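Local coordinates for uncharacterized protein (Bacteroides eggerthii DSM 20697, PDB 4ECO) that is of unknown function but, as a leucine-rich repeat protein, probably serves in binding other proteins, at residues A[84-92]-A[117-125]; A[208-219]-A[250-261]. One frame throughout, in Å; residues are numbered along the deposited sequence.

Interaction 1: residues A[84-92]-A[117-125]; sequences TGLSLEGFG and EKVNERLFG. With NA (sodium ion), chain C.
Glu89 reaches from the turn that follows strand 83-87 to the backbone of Leu123 and Phe124, and its carboxylate makes two of the three hydrogen bonds across the contact. CB faces the CG methylene of the poorly ordered Arg122. With CG beside the backbone N and anti to the carbonyl carbon (chi1 -79°) and the chain extended beyond it, the carboxylate arrives in front of two successive amides. OE2 accepts from Leu123 N at 2.9 Å and OE1 from Phe124 N at 3.0 Å, both on the syn side and somewhat out of the carboxylate plane. On its anti side OE1 also takes a bond from Ser87 OG, and that hydroxyl oxygen in turn accepts from Glu89 N, forming an ST turn; OE2 is held further by Ser114 OG. The buried acid is therefore gripped at both oxygens, and these donors would be expected to favour its charged form. Were Glu89 replaced by an alanine, the amides of Leu123 and Phe124 and the hydroxyl of Ser87 would probably lose their shared acceptor. At the other end of the loop, Glu117 OE2 receives Gly90 N at 2.8 Å through its anti lone pair in a nearly straight bond (176°). The same oxygen binds the sodium ion, also at 2.8 Å, a site to which Ser192 O contributes. Gly90 stands in the type II turn from Leu88 to Phe91, where its positive phi suits glycine. Phe124 packs on strand 109-111, the parallel neighbour of strand 83-87, while Leu123 touches helix 144-149, so the loop links both strands to that helix.

Interaction 2: residues A[208-219]-A[250-261]; sequences LRQFYMGNSPFV and DLTDVEVYNCPN
The Tyr212 ring carries Glu255 CB over one face, a CH-pi contact of 3.7 Å from that carbon to the ring centroid; the Glu255 carboxylate, its OE1 bonded to His115, is turned 46° from the ring plane. Beside them, the Gln210 amide and the Asp253 carboxylate stack with planes 12° apart, OE1 of Gln210 lying 3.3 Å from Asp253 CB. One water bridges Gln210 OE1, Tyr212 OH and Asp253 OD2, and Arg142 forms a salt bridge with the same Asp253 oxygen. Selenomethionine Met213 lies on the other side of the strands: its chain bends at chi3, bringing CE over one face of the Phe211 ring and 4.0 Å from Val256 CG2. The Phe218 ring has Ser216 CB over the centre of one face, and Cys259 SG meets it obliquely, 3.5 Å from CE1. Asn258 ND2 donates to Asn215 OD1 at 2.8 Å with the two amides nearly perpendicular (80°), while Asn258 OD1 accepts from Gly189 N, and Asn261 ND2 binds Pro217 O at the same length. Before these loop contacts, strands 210-214 and 253-257 run parallel, joined by backbone bonds such as Phe211 N to Asp253 O. The pair belongs to the succession of parallel strands that forms a leucine-rich repeat solenoid, with strand 109-111 flanking 210-214 and strand 277-279 flanking 253-257. Helix 135-142 packs on Gln210 and Asp253, while Phe218 reaches strand 194-198.

How the interactions relate
Interaction 1 and interaction 2 are consecutive along the chain, their centres 12 Å apart, and strand 109-111 lies between strands 83-87 and 210-214 in the parallel succession. They touch in two places. The Phe124 ring meets the Tyr212 ring edge-to-face, with Phe124 CZ 3.5 Å from Tyr212 CD1, so the loop of 117-125 leans on the same side of the strands as Gln210 and Asp253. Near the sodium ion, Asn215 ND2 lies 3.3 Å from Glu117 OE1, a weak hydrogen bond, and the nearest atom of the Asn215 side chain is about 7 Å from the ion. Interaction 1 thus supplies a ligand of the metal, whereas interaction 2 reaches its second shell through Asn215.

Interaction 1: residues A[84-92]-A[117-125]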
loop_
_atom_site.group_PDB
_atom_site.type_symbol
_atom_site.label_atom_id
_atom_site.label_comp_id
_atom_site.label_asym_id
_atom_site.label_seq_id
_atom_site.Cartn_x
_atom_site.Cartn_y
_atom_site.Cartn_z
ATOM N N THR A 84 -12.415 -18.362 24.533
ATOM C CA THR A 84 -12.265 -16.913 24.400
ATOM C C THR A 84 -11.881 -16.539 22.959
ATOM O O THR A 84 -11.997 -15.371 22.578
ATOM C CB THR A 84 -11.256 -16.355 25.421
ATOM O OG1 THR A 84 -9.926 -16.796 25.137
ATOM C CG2 THR A 84 -11.640 -16.674 26.852
ATOM N N GLY A 85 -11.512 -17.531 22.155
ATOM C CA GLY A 85 -11.139 -17.318 20.762
ATOM C C GLY A 85 -11.402 -18.531 19.917
ATOM O O GLY A 85 -11.263 -19.659 20.382
ATOM N N LEU A 86 -11.816 -18.315 18.688
ATOM C CA LEU A 86 -12.159 -19.410 17.785
ATOM C C LEU A 86 -11.864 -18.987 16.355
ATOM O O LEU A 86 -12.431 -18.002 15.855
ATOM C CB LEU A 86 -13.648 -19.815 17.978
ATOM C CG LEU A 86 -14.368 -20.630 16.896
ATOM C CD1 LEU A 86 -13.613 -21.865 16.539
ATOM C CD2 LEU A 86 -15.744 -21.044 17.359
ATOM N N SER A 87 -10.965 -19.740 15.698
ATOM C CA SER A 87 -10.591 -19.441 14.319
ATOM C C SER A 87 -10.719 -20.672 13.427
ATOM O O SER A 87 -10.144 -21.729 13.718
ATOM C CB SER A 87 -9.172 -18.896 14.249
ATOM O OG SER A 87 -8.796 -18.657 12.906
ATOM N N LEU A 88 -11.464 -20.528 12.329
ATOM C CA LEU A 88 -11.620 -21.613 11.380
ATOM C C LEU A 88 -10.656 -21.465 10.244
ATOM O O LEU A 88 -10.713 -22.268 9.295
ATOM C CB LEU A 88 -13.036 -21.654 10.824
ATOM C CG LEU A 88 -14.180 -21.848 11.782
ATOM C CD1 LEU A 88 -15.468 -21.716 11.038
ATOM C CD2 LEU A 88 -14.066 -23.164 12.548
ATOM N N GLU A 89 -9.781 -20.428 10.311
ATOM C CA GLU A 89 -8.806 -20.123 9.261
ATOM C C GLU A 89 -8.048 -21.374 8.785
ATOM O O GLU A 89 -7.540 -22.128 9.620
ATOM C CB GLU A 89 -7.784 -19.088 9.749
ATOM C CG GLU A 89 -8.250 -17.647 9.750
ATOM C CD GLU A 89 -7.210 -16.752 10.385
ATOM O OE1 GLU A 89 -6.794 -17.037 11.536
ATOM O OE2 GLU A 89 -6.780 -15.787 9.713
ATOM N N GLY A 90 -8.047 -21.589 7.462
ATOM C CA GLY A 90 -7.343 -22.676 6.784
ATOM C C GLY A 90 -7.902 -24.079 6.893
ATOM O O GLY A 90 -7.377 -24.992 6.252
ATOM N N PHE A 91 -8.981 -24.265 7.657
ATOM C CA PHE A 91 -9.544 -25.601 7.862
ATOM C C PHE A 91 -10.360 -26.086 6.680
ATOM O O PHE A 91 -10.472 -27.300 6.476
ATOM C CB PHE A 91 -10.406 -25.651 9.135
ATOM C CG PHE A 91 -9.614 -25.787 10.411
ATOM C CD1 PHE A 91 -8.740 -26.858 10.597
ATOM C CD2 PHE A 91 -9.765 -24.867 11.445
ATOM C CE1 PHE A 91 -8.026 -26.994 11.796
ATOM C CE2 PHE A 91 -9.058 -25.011 12.646
ATOM C CZ PHE A 91 -8.200 -26.078 12.814
ATOM N N GLY A 92 -10.923 -25.162 5.920
ATOM C CA GLY A 92 -11.743 -25.519 4.774
ATOM C C GLY A 92 -13.099 -26.028 5.198
ATOM O O GLY A 92 -13.618 -26.982 4.618
ATOM N N GLU A 117 -5.791 -16.199 4.646
ATOM C CA GLU A 117 -5.931 -17.463 3.912
ATOM C C GLU A 117 -5.446 -17.355 2.455
ATOM O O GLU A 117 -4.911 -18.338 1.927
ATOM C CB GLU A 117 -7.379 -17.927 3.949
ATOM C CG GLU A 117 -7.806 -18.394 5.333
ATOM C CD GLU A 117 -9.271 -18.759 5.441
ATOM O OE1 GLU A 117 -10.111 -17.942 4.987
ATOM O OE2 GLU A 117 -9.581 -19.848 5.986
ATOM N N LYS A 118 -5.560 -16.157 1.841
ATOM C CA LYS A 118 -5.095 -15.912 0.475
ATOM C C LYS A 118 -3.567 -15.803 0.421
ATOM O O LYS A 118 -3.004 -15.984 -0.659
ATOM C CB LYS A 118 -5.743 -14.633 -0.135
ATOM C CG LYS A 118 -7.221 -14.760 -0.590
ATOM C CD LYS A 118 -7.499 -15.880 -1.630
ATOM C CE LYS A 118 -8.339 -16.978 -1.015
ATOM N NZ LYS A 118 -8.274 -18.263 -1.746
ATOM N N VAL A 119 -2.900 -15.505 1.563
ATOM C CA VAL A 119 -1.421 -15.353 1.628
ATOM C C VAL A 119 -0.796 -16.395 2.591
ATOM O O VAL A 119 0.322 -16.197 3.071
ATOM C CB VAL A 119 -0.940 -13.907 1.989
ATOM C CG1 VAL A 119 -1.278 -12.924 0.878
ATOM C CG2 VAL A 119 -1.496 -13.428 3.325
ATOM N N ASN A 120 -1.516 -17.502 2.847
ATOM C CA ASN A 120 -1.082 -18.620 3.698
ATOM C C ASN A 120 -0.544 -18.114 5.078
ATOM O O ASN A 120 0.574 -18.444 5.499
ATOM C CB ASN A 120 -0.018 -19.479 2.965
ATOM C CG ASN A 120 0.350 -20.768 3.650
ATOM O OD1 ASN A 120 -0.425 -21.374 4.419
ATOM N ND2 ASN A 120 1.562 -21.209 3.383
ATOM N N GLU A 121 -1.363 -17.303 5.773
ATOM C CA GLU A 121 -1.046 -16.755 7.094
ATOM C C GLU A 121 -2.208 -16.877 8.029
ATOM O O GLU A 121 -3.338 -16.588 7.632
ATOM C CB GLU A 121 -0.656 -15.281 6.994
ATOM C CG GLU A 121 0.726 -15.020 6.426
ATOM C CD GLU A 121 1.149 -13.572 6.529
ATOM O OE1 GLU A 121 1.176 -13.034 7.663
ATOM O OE2 GLU A 121 1.466 -12.976 5.472
ATOM N N ARG A 122 -1.956 -17.265 9.285
ATOM C CA ARG A 122 -3.036 -17.300 10.272
ATOM C C ARG A 122 -3.063 -15.941 10.942
ATOM O O ARG A 122 -2.046 -15.536 11.523
ATOM C CB ARG A 122 -2.850 -18.440 11.276
ATOM C CG ARG A 122 -4.092 -19.315 11.429
ATOM C CD ARG A 122 -3.983 -20.363 12.535
ATOM N NE ARG A 122 -2.666 -21.010 12.613
ATOM C CZ ARG A 122 -2.239 -21.990 11.815
ATOM N NH1 ARG A 122 -3.004 -22.432 10.824
ATOM N NH2 ARG A 122 -1.030 -22.503 11.978
ATOM N N LEU A 123 -4.161 -15.184 10.794
ATOM C CA LEU A 123 -4.189 -13.854 11.409
ATOM C C LEU A 123 -4.583 -13.948 12.875
ATOM O O LEU A 123 -4.193 -13.100 13.673
ATOM C CB LEU A 123 -5.129 -12.899 10.669
ATOM C CG LEU A 123 -4.960 -12.783 9.166
ATOM C CD1 LEU A 123 -5.984 -11.850 8.608
ATOM C CD2 LEU A 123 -3.588 -12.316 8.805
ATOM N N PHE A 124 -5.329 -15.001 13.223
ATOM C CA PHE A 124 -5.782 -15.283 14.583
ATOM C C PHE A 124 -4.931 -16.378 15.187
ATOM O O PHE A 124 -4.759 -17.447 14.585
ATOM C CB PHE A 124 -7.264 -15.682 14.595
ATOM C CG PHE A 124 -8.250 -14.576 14.323
ATOM C CD1 PHE A 124 -8.217 -13.871 13.131
ATOM C CD2 PHE A 124 -9.276 -14.312 15.209
ATOM C CE1 PHE A 124 -9.135 -12.862 12.878
ATOM C CE2 PHE A 124 -10.219 -13.320 14.936
ATOM C CZ PHE A 124 -10.138 -12.601 13.775
ATOM N N GLY A 125 -4.413 -16.097 16.368
ATOM C CA GLY A 125 -3.543 -16.996 17.111
ATOM C C GLY A 125 -2.798 -16.259 18.201
ATOM O O GLY A 125 -2.939 -15.040 18.329
HETATM NA NA NA C . -9.800 -22.321 4.645
#

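Interaction 2: residues A[208-219]-A[250-261]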
loop_
_atom_site.group_PDB
_atom_site.type_symbol
_atom_site.label_atom_id
_atom_site.label_comp_id
_atom_site.label_asym_id
_atom_site.label_seq_id
_atom_site.Cartn_x
_atom_site.Cartn_y
_atom_site.Cartn_z
ATOM N N LEU A 208 -17.437 -9.995 22.143
ATOM C CA LEU A 208 -16.746 -10.085 20.852
ATOM C C LEU A 208 -16.066 -8.763 20.512
ATOM O O LEU A 208 -16.698 -7.720 20.575
ATOM C CB LEU A 208 -17.730 -10.493 19.730
ATOM C CG LEU A 208 -17.147 -11.165 18.479
ATOM C CD1 LEU A 208 -16.414 -12.472 18.829
ATOM C CD2 LEU A 208 -18.234 -11.442 17.448
ATOM N N ARG A 209 -14.762 -8.814 20.233
ATOM C CA ARG A 209 -13.920 -7.671 19.877
ATOM C C ARG A 209 -13.576 -7.673 18.390
ATOM O O ARG A 209 -13.614 -6.622 17.744
ATOM C CB ARG A 209 -12.636 -7.702 20.695
ATOM C CG ARG A 209 -12.865 -7.738 22.176
ATOM C CD ARG A 209 -11.530 -7.692 22.852
ATOM N NE ARG A 209 -11.638 -7.820 24.301
ATOM C CZ ARG A 209 -11.850 -6.806 25.124
ATOM N NH1 ARG A 209 -11.994 -5.577 24.649
ATOM N NH2 ARG A 209 -11.931 -7.013 26.431
ATOM N N GLN A 210 -13.266 -8.868 17.833
ATOM C CA GLN A 210 -12.908 -9.022 16.414
ATOM C C GLN A 210 -13.769 -10.110 15.739
ATOM O O GLN A 210 -13.866 -11.241 16.244
ATOM C CB GLN A 210 -11.414 -9.352 16.253
ATOM C CG GLN A 210 -10.490 -8.452 17.079
ATOM C CD GLN A 210 -9.424 -7.786 16.271
ATOM O OE1 GLN A 210 -9.232 -8.065 15.079
ATOM N NE2 GLN A 210 -8.704 -6.877 16.911
ATOM N N PHE A 211 -14.415 -9.751 14.607
ATOM C CA PHE A 211 -15.222 -10.689 13.841
ATOM C C PHE A 211 -14.771 -10.646 12.385
ATOM O O PHE A 211 -15.007 -9.666 11.692
ATOM C CB PHE A 211 -16.720 -10.392 14.003
ATOM C CG PHE A 211 -17.687 -11.374 13.380
ATOM C CD1 PHE A 211 -17.296 -12.677 13.085
ATOM C CD2 PHE A 211 -19.005 -11.012 13.131
ATOM C CE1 PHE A 211 -18.190 -13.577 12.494
ATOM C CE2 PHE A 211 -19.902 -11.920 12.555
ATOM C CZ PHE A 211 -19.492 -13.205 12.258
ATOM N N TYR A 212 -14.097 -11.710 11.936
ATOM C CA TYR A 212 -13.555 -11.842 10.578
ATOM C C TYR A 212 -14.209 -12.961 9.805
ATOM O O TYR A 212 -14.502 -14.034 10.353
ATOM C CB TYR A 212 -12.039 -12.118 10.634
ATOM C CG TYR A 212 -11.140 -10.899 10.712
ATOM C CD1 TYR A 212 -11.267 -9.978 11.747
ATOM C CD2 TYR A 212 -10.073 -10.739 9.830
ATOM C CE1 TYR A 212 -10.421 -8.869 11.838
ATOM C CE2 TYR A 212 -9.216 -9.642 9.915
ATOM C CZ TYR A 212 -9.394 -8.708 10.920
ATOM O OH TYR A 212 -8.546 -7.630 11.015
HETATM N N MSE A 213 -14.432 -12.713 8.527
HETATM C CA MSE A 213 -14.916 -13.721 7.602
HETATM C C MSE A 213 -14.400 -13.378 6.231
HETATM O O MSE A 213 -14.168 -12.199 5.917
HETATM C CB MSE A 213 -16.444 -13.936 7.630
HETATM C CG MSE A 213 -17.308 -12.804 7.089
HETATM SE SE MSE A 213 -19.059 -12.856 8.017
HETATM C CE MSE A 213 -18.625 -11.436 9.327
ATOM N N GLY A 214 -14.158 -14.421 5.447
ATOM C CA GLY A 214 -13.668 -14.236 4.093
ATOM C C GLY A 214 -13.569 -15.493 3.280
ATOM O O GLY A 214 -13.476 -16.593 3.831
ATOM N N ASN A 215 -13.601 -15.323 1.953
ATOM C CA ASN A 215 -13.458 -16.334 0.893
ATOM C C ASN A 215 -14.578 -17.392 1.003
ATOM O O ASN A 215 -14.362 -18.566 0.721
ATOM C CB ASN A 215 -12.059 -16.944 0.944
ATOM C CG ASN A 215 -10.982 -15.913 1.200
ATOM O OD1 ASN A 215 -10.692 -15.069 0.361
ATOM N ND2 ASN A 215 -10.449 -15.882 2.410
ATOM N N SER A 216 -15.792 -16.924 1.366
ATOM C CA SER A 216 -16.997 -17.721 1.596
ATOM C C SER A 216 -18.015 -17.542 0.499
ATOM O O SER A 216 -18.144 -16.440 -0.037
ATOM C CB SER A 216 -17.639 -17.344 2.932
ATOM O OG SER A 216 -16.980 -17.924 4.048
ATOM N N PRO A 217 -18.799 -18.588 0.185
ATOM C CA PRO A 217 -19.778 -18.461 -0.906
ATOM C C PRO A 217 -21.155 -17.974 -0.462
ATOM O O PRO A 217 -22.079 -17.958 -1.292
ATOM C CB PRO A 217 -19.884 -19.887 -1.435
ATOM C CG PRO A 217 -19.569 -20.752 -0.273
ATOM C CD PRO A 217 -18.753 -19.974 0.703
ATOM N N PHE A 218 -21.308 -17.581 0.825
ATOM C CA PHE A 218 -22.624 -17.173 1.324
ATOM C C PHE A 218 -23.101 -15.857 0.690
ATOM O O PHE A 218 -22.310 -15.098 0.130
ATOM C CB PHE A 218 -22.664 -17.062 2.865
ATOM C CG PHE A 218 -21.495 -16.401 3.565
ATOM C CD1 PHE A 218 -20.940 -15.218 3.073
ATOM C CD2 PHE A 218 -21.023 -16.895 4.777
ATOM C CE1 PHE A 218 -19.900 -14.578 3.753
ATOM C CE2 PHE A 218 -19.974 -16.253 5.447
ATOM C CZ PHE A 218 -19.423 -15.093 4.934
ATOM N N VAL A 219 -24.418 -15.636 0.761
ATOM C CA VAL A 219 -25.107 -14.438 0.277
ATOM C C VAL A 219 -25.323 -13.513 1.484
ATOM O O VAL A 219 -25.389 -13.995 2.616
ATOM C CB VAL A 219 -26.425 -14.764 -0.489
ATOM C CG1 VAL A 219 -26.127 -15.442 -1.820
ATOM C CG2 VAL A 219 -27.375 -15.617 0.348
ATOM N N ASP A 250 -18.013 -3.989 22.345
ATOM C CA ASP A 250 -16.573 -4.194 22.228
ATOM C C ASP A 250 -16.126 -4.597 20.812
ATOM O O ASP A 250 -14.914 -4.679 20.569
ATOM C CB ASP A 250 -16.123 -5.273 23.227
ATOM C CG ASP A 250 -16.062 -4.840 24.691
ATOM O OD1 ASP A 250 -16.214 -3.609 24.966
ATOM O OD2 ASP A 250 -15.814 -5.724 25.562
ATOM N N LEU A 251 -17.081 -4.837 19.885
ATOM C CA LEU A 251 -16.767 -5.260 18.524
ATOM C C LEU A 251 -16.276 -4.064 17.715
ATOM O O LEU A 251 -17.077 -3.272 17.241
ATOM C CB LEU A 251 -17.989 -5.952 17.872
ATOM C CG LEU A 251 -17.753 -6.609 16.504
ATOM C CD1 LEU A 251 -16.602 -7.598 16.525
ATOM C CD2 LEU A 251 -18.993 -7.296 16.024
ATOM N N THR A 252 -14.942 -3.946 17.572
ATOM C CA THR A 252 -14.223 -2.844 16.916
ATOM C C THR A 252 -13.618 -3.227 15.569
ATOM O O THR A 252 -13.387 -2.352 14.737
ATOM C CB THR A 252 -13.074 -2.325 17.825
ATOM O OG1 THR A 252 -12.070 -3.332 18.035
ATOM C CG2 THR A 252 -13.572 -1.798 19.153
ATOM N N ASP A 253 -13.309 -4.513 15.365
ATOM C CA ASP A 253 -12.680 -4.956 14.115
ATOM C C ASP A 253 -13.524 -6.000 13.418
ATOM O O ASP A 253 -13.696 -7.093 13.943
ATOM C CB ASP A 253 -11.274 -5.505 14.379
ATOM C CG ASP A 253 -10.284 -4.483 14.891
ATOM O OD1 ASP A 253 -10.474 -3.987 16.021
ATOM O OD2 ASP A 253 -9.291 -4.227 14.192
ATOM N N VAL A 254 -14.079 -5.646 12.245
ATOM C CA VAL A 254 -14.925 -6.540 11.444
ATOM C C VAL A 254 -14.372 -6.626 10.022
ATOM O O VAL A 254 -14.012 -5.608 9.428
ATOM C CB VAL A 254 -16.415 -6.123 11.455
ATOM C CG1 VAL A 254 -17.230 -7.001 10.529
ATOM C CG2 VAL A 254 -16.995 -6.173 12.868
ATOM N N GLU A 255 -14.300 -7.858 9.483
ATOM C CA GLU A 255 -13.846 -8.117 8.117
ATOM C C GLU A 255 -14.811 -9.073 7.399
ATOM O O GLU A 255 -15.170 -10.127 7.941
ATOM C CB GLU A 255 -12.428 -8.675 8.112
ATOM C CG GLU A 255 -12.002 -9.170 6.740
ATOM C CD GLU A 255 -10.554 -9.578 6.583
ATOM O OE1 GLU A 255 -9.678 -8.687 6.596
ATOM O OE2 GLU A 255 -10.297 -10.786 6.403
ATOM N N VAL A 256 -15.261 -8.661 6.199
ATOM C CA VAL A 256 -16.095 -9.424 5.252
ATOM C C VAL A 256 -15.348 -9.325 3.923
ATOM O O VAL A 256 -15.568 -8.401 3.143
ATOM C CB VAL A 256 -17.566 -8.956 5.179
ATOM C CG1 VAL A 256 -18.420 -10.017 4.500
ATOM C CG2 VAL A 256 -18.122 -8.629 6.563
ATOM N N TYR A 257 -14.375 -10.210 3.728
ATOM C CA TYR A 257 -13.426 -10.126 2.623
ATOM C C TYR A 257 -13.602 -11.220 1.603
ATOM O O TYR A 257 -13.717 -12.389 1.956
ATOM C CB TYR A 257 -12.000 -10.208 3.218
ATOM C CG TYR A 257 -10.864 -10.323 2.228
ATOM C CD1 TYR A 257 -10.238 -9.190 1.722
ATOM C CD2 TYR A 257 -10.325 -11.566 1.897
ATOM C CE1 TYR A 257 -9.145 -9.290 0.863
ATOM C CE2 TYR A 257 -9.251 -11.680 1.014
ATOM C CZ TYR A 257 -8.651 -10.537 0.514
ATOM O OH TYR A 257 -7.569 -10.636 -0.333
ATOM N N ASN A 258 -13.516 -10.835 0.325
ATOM C CA ASN A 258 -13.562 -11.715 -0.835
ATOM C C ASN A 258 -14.692 -12.755 -0.716
ATOM O O ASN A 258 -14.423 -13.960 -0.633
ATOM C CB ASN A 258 -12.197 -12.397 -1.012
ATOM C CG ASN A 258 -11.998 -13.141 -2.290
ATOM O OD1 ASN A 258 -12.654 -12.893 -3.299
ATOM N ND2 ASN A 258 -11.090 -14.089 -2.268
ATOM N N CYS A 259 -15.952 -12.285 -0.668
ATOM C CA CYS A 259 -17.107 -13.181 -0.651
ATOM C C CYS A 259 -17.847 -12.935 -1.976
ATOM O O CYS A 259 -18.587 -11.948 -2.123
ATOM C CB CYS A 259 -17.963 -12.965 0.590
ATOM S SG CYS A 259 -17.109 -13.325 2.154
ATOM N N PRO A 260 -17.493 -13.748 -3.015
ATOM C CA PRO A 260 -17.964 -13.479 -4.388
ATOM C C PRO A 260 -19.468 -13.499 -4.611
ATOM O O PRO A 260 -19.910 -12.901 -5.606
ATOM C CB PRO A 260 -17.328 -14.601 -5.202
ATOM C CG PRO A 260 -17.021 -15.656 -4.233
ATOM C CD PRO A 260 -16.583 -14.909 -3.013
ATOM N N ASN A 261 -20.251 -14.132 -3.726
ATOM C CA ASN A 261 -21.685 -14.183 -3.959
ATOM C C ASN A 261 -22.433 -13.042 -3.212
ATOM O O ASN A 261 -23.671 -12.966 -3.294
ATOM C CB ASN A 261 -22.243 -15.557 -3.626
ATOM C CG ASN A 261 -21.622 -16.622 -4.509
ATOM O OD1 ASN A 261 -21.459 -16.446 -5.731
ATOM N ND2 ASN A 261 -21.193 -17.721 -3.903
HETATM O O HOH W 1 -18.897 -6.545 21.705
HETATM O O HOH W 2 -8.082 -6.408 13.218
HETATM O O HOH W 3 -19.996 -14.933 -1.083
#